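NS1 (Human bocavirus, PDB 4KW3) probably binds viral replication origins through this N-terminal nuclease domain and nicks one DNA strand there to start rolling-circle replication. Local coordinates at residues P6-Y18 with H198-N210. Residues are numbered along the deposited sequence; the frame is centred on the assembly and turned at random.
Sequences PVIRAFSQPAFTY and HAQTVDPLRFFKN
With chi1 near -60° in both Thr17 and Thr201, each hydroxyl sits beside its own backbone N and opposite its carbonyl carbon; the two side chains cross, and a hydrogen bond of 2.8 Å joins Thr17 OG1 and Thr201 OG1. This pair ties strand 15-21 of the Rep-type (HUH) nuclease sheet to the loop before helix 204-212, which carries the predicted nucleophile Tyr211. A backbone bond adds to it: Thr201 N donates to Ala15 O at 2.8 Å with an N-H...O angle of 151°. Earlier in 6-18, around Phe11 and Ile8, the contact turns apolar. Phe11, its ring swung to the far side from the backbone N, is covered on one face by Pro204 CB, 3.9 Å from the centroid and 20° off the normal, a CH-pi contact, while Leu205 CD2 touches the same ring obliquely and reaches Ile8 CG2 at 4.0 Å. Ile119, on strand 114-122, which also carries the predicted metal ligands His115 and His117, touches Phe11, Pro204, Thr17 and Phe207, joining helix and sheet. Asp203 is the N-cap: its OD1 accepts from Arg206 N from above the carboxylate plane, and its OD2 forms a salt bridge with Arg206 NH1 through the syn lone pair, at 2.9 Å.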
ATOM      1  N   PRO A   6     -15.948  -2.493 -12.292  1.00 93.48           N
ATOM      2  CA  PRO A   6     -15.129  -2.193 -13.465  1.00 83.41           C
ATOM      3  C   PRO A   6     -13.767  -2.895 -13.365  1.00 73.31           C
ATOM      4  O   PRO A   6     -12.771  -2.297 -12.944  1.00 79.04           O
ATOM      5  CB  PRO A   6     -14.944  -0.674 -13.358  1.00 85.36           C
ATOM      6  CG  PRO A   6     -15.026  -0.379 -11.830  1.00 90.86           C
ATOM      7  CD  PRO A   6     -15.563  -1.641 -11.150  1.00 95.49           C
ATOM      8  N   VAL A   7     -13.722  -4.168 -13.725  1.00 52.53           N
ATOM      9  CA  VAL A   7     -12.472  -4.927 -13.682  1.00 47.23           C
ATOM     10  C   VAL A   7     -11.393  -4.416 -14.681  1.00 49.58           C
ATOM     11  O   VAL A   7     -11.671  -4.205 -15.852  1.00 54.56           O
ATOM     12  CB  VAL A   7     -12.799  -6.424 -13.881  1.00 53.12           C
ATOM     13  CG1 VAL A   7     -11.834  -7.108 -14.794  1.00 46.36           C
ATOM     14  CG2 VAL A   7     -12.915  -7.134 -12.531  1.00 62.28           C
ATOM     15  N   ILE A   8     -10.165  -4.227 -14.210  1.00 41.13           N
ATOM     16  CA  ILE A   8      -9.071  -3.758 -15.060  1.00 45.78           C
ATOM     17  C   ILE A   8      -8.714  -4.839 -16.082  1.00 50.61           C
ATOM     18  O   ILE A   8      -8.668  -6.023 -15.745  1.00 44.41           O
ATOM     19  CB  ILE A   8      -7.821  -3.350 -14.228  1.00 41.32           C
ATOM     20  CG1 ILE A   8      -6.735  -2.776 -15.126  1.00 42.42           C
ATOM     21  CG2 ILE A   8      -7.257  -4.535 -13.404  1.00 35.85           C
ATOM     22  CD1 ILE A   8      -5.507  -2.253 -14.344  1.00 44.61           C
ATOM     23  N   ARG A   9      -8.509  -4.445 -17.341  1.00 56.86           N
ATOM     24  CA  ARG A   9      -8.338  -5.426 -18.417  1.00 50.74           C
ATOM     25  C   ARG A   9      -7.036  -5.267 -19.164  1.00 53.80           C
ATOM     26  O   ARG A   9      -6.659  -6.124 -19.969  1.00 59.18           O
ATOM     27  CB  ARG A   9      -9.504  -5.358 -19.397  1.00 45.07           C
ATOM     28  CG  ARG A   9     -10.786  -5.924 -18.852  1.00 40.23           C
ATOM     29  CD  ARG A   9     -11.993  -5.618 -19.737  1.00 36.33           C
ATOM     30  NE  ARG A   9     -13.188  -6.201 -19.117  1.00 55.31           N
ATOM     31  CZ  ARG A   9     -13.534  -7.484 -19.216  1.00 52.36           C
ATOM     32  NH1 ARG A   9     -12.798  -8.327 -19.936  1.00 42.48           N
ATOM     33  NH2 ARG A   9     -14.621  -7.924 -18.605  1.00 51.83           N
ATOM     34  N   ALA A  10      -6.333  -4.183 -18.859  1.00 49.57           N
ATOM     35  CA  ALA A  10      -5.119  -3.843 -19.571  1.00 41.21           C
ATOM     36  C   ALA A  10      -4.105  -3.134 -18.676  1.00 47.07           C
ATOM     37  O   ALA A  10      -4.478  -2.336 -17.809  1.00 45.92           O
ATOM     38  CB  ALA A  10      -5.474  -2.974 -20.763  1.00 35.63           C
ATOM     39  N   PHE A  11      -2.821  -3.375 -18.921  1.00 39.98           N
ATOM     40  CA  PHE A  11      -1.787  -2.754 -18.101  1.00 44.31           C
ATOM     41  C   PHE A  11      -0.563  -2.343 -18.921  1.00 46.32           C
ATOM     42  O   PHE A  11       0.123  -3.200 -19.460  1.00 47.90           O
ATOM     43  CB  PHE A  11      -1.356  -3.690 -16.957  1.00 37.56           C
ATOM     44  CG  PHE A  11      -0.761  -2.961 -15.777  1.00 44.74           C
ATOM     45  CD1 PHE A  11       0.547  -2.478 -15.824  1.00 37.72           C
ATOM     46  CD2 PHE A  11      -1.521  -2.744 -14.620  1.00 46.14           C
ATOM     47  CE1 PHE A  11       1.093  -1.786 -14.752  1.00 36.56           C
ATOM     48  CE2 PHE A  11      -0.979  -2.077 -13.530  1.00 38.83           C
ATOM     49  CZ  PHE A  11       0.338  -1.586 -13.601  1.00 41.30           C
ATOM     50  N   SER A  12      -0.284  -1.036 -18.969  1.00 45.76           N
ATOM     51  CA  SER A  12       0.824  -0.469 -19.752  1.00 48.31           C
ATOM     52  C   SER A  12       2.183  -1.105 -19.503  1.00 50.47           C
ATOM     53  O   SER A  12       2.607  -1.261 -18.355  1.00 47.52           O
ATOM     54  CB  SER A  12       0.942   1.029 -19.480  1.00 52.48           C
ATOM     55  OG  SER A  12      -0.142   1.728 -20.055  1.00 59.45           O
ATOM     56  N   GLN A  13       2.884  -1.426 -20.585  1.00 48.31           N
ATOM     57  CA  GLN A  13       4.222  -2.005 -20.487  1.00 45.07           C
ATOM     58  C   GLN A  13       5.291  -0.972 -20.909  1.00 49.60           C
ATOM     59  O   GLN A  13       4.972   0.011 -21.582  1.00 45.39           O
ATOM     60  CB  GLN A  13       4.299  -3.298 -21.313  1.00 49.74           C
ATOM     61  CG  GLN A  13       3.426  -4.445 -20.803  1.00 53.36           C
ATOM     62  CD  GLN A  13       4.235  -5.598 -20.250  1.00 69.06           C
ATOM     63  OE1 GLN A  13       5.049  -5.435 -19.329  1.00 78.54           O
ATOM     64  NE2 GLN A  13       4.033  -6.778 -20.828  1.00 72.83           N
ATOM     65  N   PRO A  14       6.546  -1.142 -20.451  1.00 58.19           N
ATOM     66  CA  PRO A  14       7.008  -2.182 -19.524  1.00 52.36           C
ATOM     67  C   PRO A  14       6.518  -1.866 -18.108  1.00 52.49           C
ATOM     68  O   PRO A  14       6.323  -0.684 -17.775  1.00 55.99           O
ATOM     69  CB  PRO A  14       8.531  -2.062 -19.610  1.00 47.50           C
ATOM     70  CG  PRO A  14       8.767  -0.612 -19.886  1.00 44.01           C
ATOM     71  CD  PRO A  14       7.618  -0.178 -20.773  1.00 56.00           C
ATOM     72  N   ALA A  15       6.288  -2.908 -17.310  1.00 42.19           N
ATOM     73  CA  ALA A  15       5.805  -2.745 -15.933  1.00 41.48           C
ATOM     74  C   ALA A  15       6.830  -3.238 -14.921  1.00 43.97           C
ATOM     75  O   ALA A  15       7.540  -4.217 -15.156  1.00 40.37           O
ATOM     76  CB  ALA A  15       4.457  -3.476 -15.722  1.00 35.47           C
ATOM     77  N   PHE A  16       6.880  -2.570 -13.778  1.00 44.44           N
ATOM     78  CA  PHE A  16       7.829  -2.928 -12.735  1.00 41.72           C
ATOM     79  C   PHE A  16       7.129  -2.954 -11.389  1.00 36.35           C
ATOM     80  O   PHE A  16       6.119  -2.268 -11.184  1.00 35.71           O
ATOM     81  CB  PHE A  16       9.014  -1.951 -12.744  1.00 32.36           C
ATOM     82  CG  PHE A  16       9.744  -1.935 -14.048  1.00 40.72           C
ATOM     83  CD1 PHE A  16       9.330  -1.093 -15.080  1.00 39.06           C
ATOM     84  CD2 PHE A  16      10.819  -2.810 -14.273  1.00 35.46           C
ATOM     85  CE1 PHE A  16       9.988  -1.104 -16.312  1.00 45.28           C
ATOM     86  CE2 PHE A  16      11.484  -2.822 -15.498  1.00 40.80           C
ATOM     87  CZ  PHE A  16      11.067  -1.966 -16.517  1.00 46.05           C
ATOM     88  N   THR A  17       7.656  -3.757 -10.480  1.00 30.55           N
ATOM     89  CA  THR A  17       7.055  -3.898  -9.159  1.00 31.74           C
ATOM     90  C   THR A  17       8.054  -3.518  -8.069  1.00 39.66           C
ATOM     91  O   THR A  17       9.207  -3.989  -8.058  1.00 44.28           O
ATOM     92  CB  THR A  17       6.509  -5.328  -8.960  1.00 39.30           C
ATOM     93  OG1 THR A  17       5.538  -5.603  -9.982  1.00 36.20           O
ATOM     94  CG2 THR A  17       5.855  -5.501  -7.556  1.00 41.34           C
ATOM     95  N   TYR A  18       7.627  -2.628  -7.177  1.00 41.78           N
ATOM     96  CA  TYR A  18       8.473  -2.201  -6.058  1.00 38.37           C
ATOM     97  C   TYR A  18       7.855  -2.566  -4.707  1.00 41.31           C
ATOM     98  O   TYR A  18       6.628  -2.703  -4.574  1.00 39.65           O
ATOM     99  CB  TYR A  18       8.692  -0.689  -6.086  1.00 33.50           C
ATOM    100  CG  TYR A  18       9.394  -0.152  -7.318  1.00 40.47           C
ATOM    101  CD1 TYR A  18       8.683   0.168  -8.468  1.00 36.71           C
ATOM    102  CD2 TYR A  18      10.766   0.068  -7.316  1.00 39.43           C
ATOM    103  CE1 TYR A  18       9.320   0.689  -9.584  1.00 35.95           C
ATOM    104  CE2 TYR A  18      11.407   0.563  -8.420  1.00 40.79           C
ATOM    105  CZ  TYR A  18      10.683   0.875  -9.559  1.00 41.34           C
ATOM    106  OH  TYR A  18      11.348   1.369 -10.674  1.00 43.69           O
ATOM    107  N   HIS A 198      16.069 -10.361 -14.231  1.00 54.66           N
ATOM    108  CA  HIS A 198      15.133  -9.464 -14.898  1.00 66.24           C
ATOM    109  C   HIS A 198      14.340  -8.662 -13.875  1.00 66.25           C
ATOM    110  O   HIS A 198      13.918  -9.201 -12.855  1.00 63.37           O
ATOM    111  CB  HIS A 198      14.201 -10.277 -15.776  1.00 77.90           C
ATOM    112  CG  HIS A 198      14.929 -11.155 -16.738  1.00 84.45           C
ATOM    113  ND1 HIS A 198      15.312 -10.727 -17.990  1.00 80.29           N
ATOM    114  CD2 HIS A 198      15.399 -12.419 -16.606  1.00 85.49           C
ATOM    115  CE1 HIS A 198      15.960 -11.703 -18.602  1.00 84.96           C
ATOM    116  NE2 HIS A 198      16.030 -12.737 -17.782  1.00 87.86           N
ATOM    117  N   ALA A 199      14.130  -7.379 -14.143  1.00 68.32           N
ATOM    118  CA  ALA A 199      13.448  -6.515 -13.186  1.00 54.98           C
ATOM    119  C   ALA A 199      12.068  -6.211 -13.702  1.00 50.37           C
ATOM    120  O   ALA A 199      11.235  -5.683 -12.984  1.00 60.91           O
ATOM    121  CB  ALA A 199      14.215  -5.226 -12.941  1.00 52.49           C
ATOM    122  N   GLN A 200      11.833  -6.539 -14.962  1.00 50.97           N
ATOM    123  CA  GLN A 200      10.543  -6.273 -15.573  1.00 50.61           C
ATOM    124  C   GLN A 200       9.525  -7.302 -15.120  1.00 52.02           C
ATOM    125  O   GLN A 200       9.780  -8.505 -15.153  1.00 67.23           O
ATOM    126  CB  GLN A 200      10.668  -6.288 -17.096  1.00 48.31           C
ATOM    127  CG  GLN A 200       9.451  -5.814 -17.846  1.00 52.12           C
ATOM    128  CD  GLN A 200       9.782  -5.352 -19.267  1.00 61.71           C
ATOM    129  OE1 GLN A 200      10.950  -5.103 -19.603  1.00 75.02           O
ATOM    130  NE2 GLN A 200       8.755  -5.238 -20.106  1.00 48.37           N
ATOM    131  N   THR A 201       8.366  -6.811 -14.708  1.00 39.39           N
ATOM    132  CA  THR A 201       7.229  -7.649 -14.384  1.00 39.33           C
ATOM    133  C   THR A 201       6.504  -7.997 -15.693  1.00 44.01           C
ATOM    134  O   THR A 201       5.760  -7.184 -16.257  1.00 45.65           O
ATOM    135  CB  THR A 201       6.273  -6.927 -13.390  1.00 42.22           C
ATOM    136  OG1 THR A 201       6.999  -6.578 -12.207  1.00 47.95           O
ATOM    137  CG2 THR A 201       5.079  -7.809 -13.005  1.00 36.33           C
ATOM    138  N   VAL A 202       6.748  -9.209 -16.182  1.00 54.00           N
ATOM    139  CA  VAL A 202       6.201  -9.639 -17.465  1.00 52.82           C
ATOM    140  C   VAL A 202       4.680  -9.560 -17.509  1.00 51.50           C
ATOM    141  O   VAL A 202       4.102  -9.074 -18.478  1.00 56.97           O
ATOM    142  CB  VAL A 202       6.582 -11.077 -17.777  1.00 54.55           C
ATOM    143  CG1 VAL A 202       6.159 -11.392 -19.190  1.00 57.41           C
ATOM    144  CG2 VAL A 202       8.083 -11.283 -17.607  1.00 58.22           C
ATOM    145  N   ASP A 203       4.034 -10.030 -16.447  1.00 55.52           N
ATOM    146  CA  ASP A 203       2.574 -10.090 -16.401  1.00 44.50           C
ATOM    147  C   ASP A 203       1.983  -9.368 -15.186  1.00 44.13           C
ATOM    148  O   ASP A 203       1.583 -10.010 -14.215  1.00 44.15           O
ATOM    149  CB  ASP A 203       2.139 -11.557 -16.423  1.00 32.49           C
ATOM    150  CG  ASP A 203       0.691 -11.733 -16.829  1.00 45.53           C
ATOM    151  OD1 ASP A 203      -0.093 -10.764 -16.706  1.00 53.38           O
ATOM    152  OD2 ASP A 203       0.345 -12.836 -17.310  1.00 48.36           O
ATOM    153  N   PRO A 204       1.921  -8.029 -15.232  1.00 41.81           N
ATOM    154  CA  PRO A 204       1.412  -7.284 -14.074  1.00 45.14           C
ATOM    155  C   PRO A 204       0.007  -7.699 -13.598  1.00 43.66           C
ATOM    156  O   PRO A 204      -0.188  -7.823 -12.390  1.00 46.42           O
ATOM    157  CB  PRO A 204       1.419  -5.821 -14.555  1.00 45.55           C
ATOM    158  CG  PRO A 204       1.549  -5.880 -16.030  1.00 38.09           C
ATOM    159  CD  PRO A 204       2.348  -7.131 -16.313  1.00 41.32           C
ATOM    160  N   LEU A 205      -0.940  -7.915 -14.506  1.00 44.76           N
ATOM    161  CA  LEU A 205      -2.273  -8.371 -14.092  1.00 44.72           C
ATOM    162  C   LEU A 205      -2.246  -9.730 -13.393  1.00 45.14           C
ATOM    163  O   LEU A 205      -2.949  -9.927 -12.405  1.00 44.23           O
ATOM    164  CB  LEU A 205      -3.261  -8.418 -15.263  1.00 34.86           C
ATOM    165  CG  LEU A 205      -3.561  -7.030 -15.829  1.00 41.85           C
ATOM    166  CD1 LEU A 205      -4.761  -7.073 -16.760  1.00 36.71           C
ATOM    167  CD2 LEU A 205      -3.735  -6.004 -14.713  1.00 39.11           C
ATOM    168  N   ARG A 206      -1.457 -10.674 -13.898  1.00 39.30           N
ATOM    169  CA  ARG A 206      -1.430 -11.980 -13.253  1.00 38.86           C
ATOM    170  C   ARG A 206      -0.745 -11.930 -11.903  1.00 36.70           C
ATOM    171  O   ARG A 206      -1.100 -12.681 -10.989  1.00 41.09           O
ATOM    172  CB  ARG A 206      -0.848 -13.065 -14.163  1.00 38.01           C
ATOM    173  CG  ARG A 206      -1.911 -13.718 -15.029  1.00 41.83           C
ATOM    174  CD  ARG A 206      -1.431 -14.912 -15.861  1.00 47.01           C
ATOM    175  NE  ARG A 206      -2.547 -15.389 -16.669  1.00 52.71           N
ATOM    176  CZ  ARG A 206      -2.911 -14.844 -17.823  1.00 55.75           C
ATOM    177  NH1 ARG A 206      -2.214 -13.833 -18.329  1.00 57.47           N
ATOM    178  NH2 ARG A 206      -3.961 -15.323 -18.478  1.00 53.02           N
ATOM    179  N   PHE A 207       0.231 -11.038 -11.769  1.00 42.19           N
ATOM    180  CA  PHE A 207       0.889 -10.874 -10.484  1.00 37.25           C
ATOM    181  C   PHE A 207      -0.100 -10.266  -9.485  1.00 42.29           C
ATOM    182  O   PHE A 207      -0.182 -10.702  -8.327  1.00 45.60           O
ATOM    183  CB  PHE A 207       2.159 -10.043 -10.604  1.00 31.58           C
ATOM    184  CG  PHE A 207       2.793  -9.766  -9.294  1.00 34.77           C
ATOM    185  CD1 PHE A 207       3.469 -10.773  -8.618  1.00 35.68           C
ATOM    186  CD2 PHE A 207       2.655  -8.513  -8.695  1.00 33.37           C
ATOM    187  CE1 PHE A 207       4.028 -10.548  -7.380  1.00 36.84           C
ATOM    188  CE2 PHE A 207       3.217  -8.264  -7.460  1.00 33.05           C
ATOM    189  CZ  PHE A 207       3.905  -9.280  -6.793  1.00 39.74           C
ATOM    190  N   PHE A 208      -0.857  -9.273  -9.951  1.00 36.97           N
ATOM    191  CA  PHE A 208      -1.958  -8.682  -9.178  1.00 40.23           C
ATOM    192  C   PHE A 208      -2.977  -9.743  -8.761  1.00 44.04           C
ATOM    193  O   PHE A 208      -3.299  -9.884  -7.578  1.00 39.71           O
ATOM    194  CB  PHE A 208      -2.657  -7.601 -10.020  1.00 42.99           C
ATOM    195  CG  PHE A 208      -3.818  -6.919  -9.327  1.00 39.45           C
ATOM    196  CD1 PHE A 208      -3.692  -6.425  -8.032  1.00 34.60           C
ATOM    197  CD2 PHE A 208      -5.031  -6.751  -9.989  1.00 40.55           C
ATOM    198  CE1 PHE A 208      -4.752  -5.784  -7.403  1.00 37.14           C
ATOM    199  CE2 PHE A 208      -6.118  -6.115  -9.360  1.00 44.93           C
ATOM    200  CZ  PHE A 208      -5.974  -5.629  -8.063  1.00 39.79           C
ATOM    201  N   LYS A 209      -3.470 -10.492  -9.749  1.00 39.27           N
ATOM    202  CA  LYS A 209      -4.536 -11.459  -9.535  1.00 41.37           C
ATOM    203  C   LYS A 209      -4.094 -12.581  -8.613  1.00 46.50           C
ATOM    204  O   LYS A 209      -4.839 -12.969  -7.699  1.00 38.81           O
ATOM    205  CB  LYS A 209      -5.004 -12.062 -10.858  1.00 45.26           C
ATOM    206  CG  LYS A 209      -6.156 -13.047 -10.686  1.00 47.55           C
ATOM    207  CD  LYS A 209      -6.347 -13.989 -11.879  1.00 42.34           C
ATOM    208  CE  LYS A 209      -5.251 -15.007 -11.940  1.00 47.59           C
ATOM    209  NZ  LYS A 209      -5.547 -16.111 -12.899  1.00 52.99           N
ATOM    210  N   ASN A 210      -2.870 -13.078  -8.823  1.00 33.89           N
ATOM    211  CA  ASN A 210      -2.440 -14.259  -8.094  1.00 39.98           C
ATOM    212  C   ASN A 210      -1.729 -14.013  -6.783  1.00 44.12           C
ATOM    213  O   ASN A 210      -1.834 -14.844  -5.877  1.00 42.27           O
ATOM    214  CB  ASN A 210      -1.594 -15.178  -8.984  1.00 34.34           C
ATOM    215  CG  ASN A 210      -2.419 -15.825 -10.037  1.00 41.07           C
ATOM    216  OD1 ASN A 210      -3.562 -16.188  -9.775  1.00 48.44           O
ATOM    217  ND2 ASN A 210      -1.885 -15.934 -11.248  1.00 45.96           N
TER
HETATM  218  O   HOH W   1       9.748  -5.637 -11.052  1.00 44.97           O